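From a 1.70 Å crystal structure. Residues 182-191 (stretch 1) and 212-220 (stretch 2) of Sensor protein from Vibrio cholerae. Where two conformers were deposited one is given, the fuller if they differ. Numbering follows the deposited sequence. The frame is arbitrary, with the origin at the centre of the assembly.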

# COMPACT_ATOMS: atom_id res chain seq x y z
N ALA A 182 4.02 12.03 11.15
CA ALA A 182 3.50 13.35 10.83
C ALA A 182 3.65 13.65 9.34
O ALA A 182 2.96 14.52 8.81
CB ALA A 182 4.26 14.41 11.62
N TRP A 183 4.56 12.95 8.67
CA TRP A 183 4.80 13.21 7.22
C TRP A 183 3.84 12.38 6.34
O TRP A 183 3.79 12.59 5.10
CB TRP A 183 6.26 12.89 6.84
CG TRP A 183 7.34 13.69 7.59
CD1 TRP A 183 7.15 14.89 8.26
CD2 TRP A 183 8.73 13.38 7.71
NE1 TRP A 183 8.36 15.33 8.77
CE2 TRP A 183 9.34 14.42 8.45
CE3 TRP A 183 9.52 12.31 7.26
CZ2 TRP A 183 10.70 14.42 8.76
CZ3 TRP A 183 10.86 12.31 7.57
CH2 TRP A 183 11.45 13.36 8.32
N LEU A 184 3.08 11.46 6.93
CA LEU A 184 2.14 10.65 6.11
C LEU A 184 1.16 11.52 5.34
O LEU A 184 0.63 12.47 5.88
CB LEU A 184 1.33 9.67 6.98
CG LEU A 184 2.18 8.54 7.61
CD1 LEU A 184 1.26 7.69 8.51
CD2 LEU A 184 2.84 7.64 6.55
N PHE A 185 0.91 11.16 4.08
CA PHE A 185 -0.01 11.87 3.21
C PHE A 185 0.42 13.31 2.87
O PHE A 185 -0.42 14.11 2.48
CB PHE A 185 -1.45 11.85 3.77
CG PHE A 185 -1.94 10.46 4.12
CD1 PHE A 185 -2.02 9.47 3.15
CD2 PHE A 185 -2.30 10.14 5.42
CE1 PHE A 185 -2.43 8.15 3.48
CE2 PHE A 185 -2.72 8.84 5.77
CZ PHE A 185 -2.78 7.85 4.79
N HIS A 186 1.70 13.64 3.04
CA HIS A 186 2.23 14.93 2.61
C HIS A 186 3.13 14.61 1.42
O HIS A 186 3.69 13.51 1.29
CB HIS A 186 3.13 15.58 3.65
CG HIS A 186 2.39 16.10 4.85
ND1 HIS A 186 1.60 15.29 5.64
CD2 HIS A 186 2.34 17.34 5.38
CE1 HIS A 186 1.09 16.03 6.62
NE2 HIS A 186 1.53 17.27 6.48
N SER A 187 3.29 15.56 0.52
CA SER A 187 4.21 15.33 -0.59
C SER A 187 5.59 15.82 -0.18
O SER A 187 5.71 16.74 0.64
CB SER A 187 3.77 16.07 -1.86
OG SER A 187 3.61 17.47 -1.63
N VAL A 188 6.64 15.25 -0.77
CA VAL A 188 7.98 15.67 -0.39
C VAL A 188 8.21 17.11 -0.82
O VAL A 188 8.78 17.90 -0.08
CB VAL A 188 9.04 14.77 -1.04
CG1 VAL A 188 10.45 15.37 -0.88
CG2 VAL A 188 8.99 13.37 -0.35
N ALA A 189 7.75 17.43 -2.04
CA ALA A 189 7.93 18.76 -2.63
C ALA A 189 6.60 19.32 -3.08
O ALA A 189 5.61 18.61 -3.20
CB ALA A 189 8.87 18.66 -3.86
N ASP A 190 6.58 20.61 -3.41
CA ASP A 190 5.34 21.23 -3.84
C ASP A 190 4.77 20.59 -5.11
O ASP A 190 5.52 20.19 -6.01
CB ASP A 190 5.54 22.74 -4.11
CG ASP A 190 5.96 23.53 -2.88
OD1 ASP A 190 5.89 23.02 -1.74
OD2 ASP A 190 6.34 24.71 -3.06
N LEU A 191 3.44 20.51 -5.14
CA LEU A 191 2.69 19.93 -6.27
C LEU A 191 1.77 21.02 -6.83
O LEU A 191 1.29 21.90 -6.09
CB LEU A 191 1.82 18.75 -5.81
CG LEU A 191 2.63 17.52 -5.37
CD1 LEU A 191 1.68 16.43 -4.81
CD2 LEU A 191 3.37 17.00 -6.56
N SER A 212 2.24 20.01 1.42
CA SER A 212 3.63 19.80 0.99
C SER A 212 4.62 19.97 2.13
O SER A 212 4.47 20.88 2.95
CB SER A 212 3.97 20.82 -0.09
OG SER A 212 5.36 20.71 -0.39
N LEU A 213 5.64 19.10 2.17
CA LEU A 213 6.69 19.21 3.20
C LEU A 213 7.68 20.31 2.78
O LEU A 213 8.56 20.70 3.58
CB LEU A 213 7.42 17.88 3.37
CG LEU A 213 6.50 16.79 3.95
CD1 LEU A 213 7.19 15.44 3.86
CD2 LEU A 213 6.12 17.09 5.39
N GLY A 214 7.59 20.72 1.52
CA GLY A 214 8.38 21.84 1.04
C GLY A 214 9.86 21.65 0.82
O GLY A 214 10.59 22.64 0.79
N TRP A 215 10.31 20.41 0.65
CA TRP A 215 11.75 20.20 0.43
C TRP A 215 12.07 20.41 -1.04
O TRP A 215 11.20 20.24 -1.90
CB TRP A 215 12.16 18.76 0.81
CG TRP A 215 12.54 18.57 2.27
CD1 TRP A 215 13.50 19.24 2.96
CD2 TRP A 215 12.01 17.57 3.16
NE1 TRP A 215 13.61 18.73 4.24
CE2 TRP A 215 12.72 17.70 4.39
CE3 TRP A 215 11.02 16.58 3.04
CZ2 TRP A 215 12.46 16.87 5.49
CZ3 TRP A 215 10.77 15.75 4.14
CH2 TRP A 215 11.49 15.91 5.34
N GLN A 216 13.32 20.75 -1.31
CA GLN A 216 13.78 20.94 -2.68
C GLN A 216 14.96 20.04 -2.84
O GLN A 216 15.73 19.85 -1.90
CB GLN A 216 14.20 22.41 -2.89
CG GLN A 216 12.98 23.32 -2.69
CD GLN A 216 13.26 24.81 -2.79
OE1 GLN A 216 12.33 25.61 -2.75
NE2 GLN A 216 14.53 25.19 -2.93
N GLY A 217 15.10 19.49 -4.05
CA GLY A 217 16.20 18.58 -4.33
C GLY A 217 15.87 17.67 -5.49
O GLY A 217 14.74 17.69 -5.98
N ASP A 218 16.85 16.89 -5.92
CA ASP A 218 16.64 15.95 -7.02
C ASP A 218 15.99 14.69 -6.49
O ASP A 218 16.66 13.80 -5.94
CB ASP A 218 17.96 15.57 -7.69
CG ASP A 218 17.74 14.67 -8.90
OD1 ASP A 218 16.59 14.28 -9.14
OD2 ASP A 218 18.73 14.37 -9.62
N LEU A 219 14.68 14.60 -6.68
CA LEU A 219 13.93 13.47 -6.16
C LEU A 219 14.08 12.20 -7.00
O LEU A 219 13.63 11.11 -6.59
CB LEU A 219 12.45 13.88 -6.02
CG LEU A 219 12.17 15.14 -5.19
CD1 LEU A 219 10.64 15.23 -5.00
CD2 LEU A 219 12.90 15.13 -3.85
N GLN A 220 14.72 12.37 -8.16
CA GLN A 220 14.96 11.28 -9.10
C GLN A 220 16.36 10.65 -8.93
O GLN A 220 16.70 9.69 -9.62
CB GLN A 220 14.80 11.82 -10.55
CG GLN A 220 13.53 12.70 -10.77
CD GLN A 220 13.28 13.11 -12.25
OE1 GLN A 220 13.78 14.15 -12.74
NE2 GLN A 220 12.51 12.31 -12.95
O HOH W 1 9.11 21.94 -2.74

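Two largely irregular segments lie side by side here, joined by a short run of backbone pairing and burying 617 Å² between them. Ser187 and Ser212 form a single beta bridge, their CA atoms 4.8 Å apart. Two carbonyls of stretch 1 serve as acceptors: Leu213 N donates to Ser187 O at 2.8 Å with an angle of 165°, and Trp215 N donates to Val188 O at 3.0 Å. Gly214 N, between these donors, lies 3.5 Å from Val188 O but at a poor angle; it donates instead to Ser212 OG within its own stretch, at 2.9 Å. Gly214 has a phi of 73°, a region that favours glycine.

Ser212 OG therefore does two jobs. Ser212 OG accepts from Gly214 N and donates to Asp190 OD1, with 2.7 Å between Ser212 OG and Asp190 OD1, so a small hydroxyl links a backbone amide to a carboxylate. The CA-to-CB bond of Asp190 points sideways, yet its carboxylate end comes nearer to the other stretch, as this bond requires. Asp190 N is 3.3 Å from Ser212 OG at a poor angle; its hydrogen goes to water 1, with Asp190 N to the water O at 2.9 Å. That water donates in turn to Trp215 O, its O 2.8 Å from the carbonyl oxygen, and so bridges the stretches where their backbones do not bond directly.

Stretch 1 also satisfies some of its own polar groups. A type II turn from Trp183 to His186 is closed by His186 N donating to Trp183 O at 3.1 Å, while His186 ND1 donates to Leu184 O at 3.0 Å. Ser187 OG donates to Ala189 O at 2.8 Å, leaving its contact with Ser212 CA, 3.5 Å from that OG, as simple packing.

Apolar contacts complete the interface. The CA-to-CB bond of Leu213 points toward stretch 1; its CG lies 3.6 Å from His186 CB and its CD2 3.8 Å from Trp183 CD1. The edge of Trp215 is directed at the face of Trp183, with six-membered ring centroids 5.3 Å apart and planes at 85°; this geometry sets the slightly positive ring hydrogens against the pi cloud. Trp215 NE1 is satisfied elsewhere in the structure. Val188 is branched and wholly apolar, and its CG1 lies 4.1 Å from Trp215 CE3 and 3.9 Å from Leu219 CD2. Ala189 CB lies 3.4 Å from Trp215 O and 4.0 Å from Leu219 CD1, its methyl group adding a small apolar contact with the leucine.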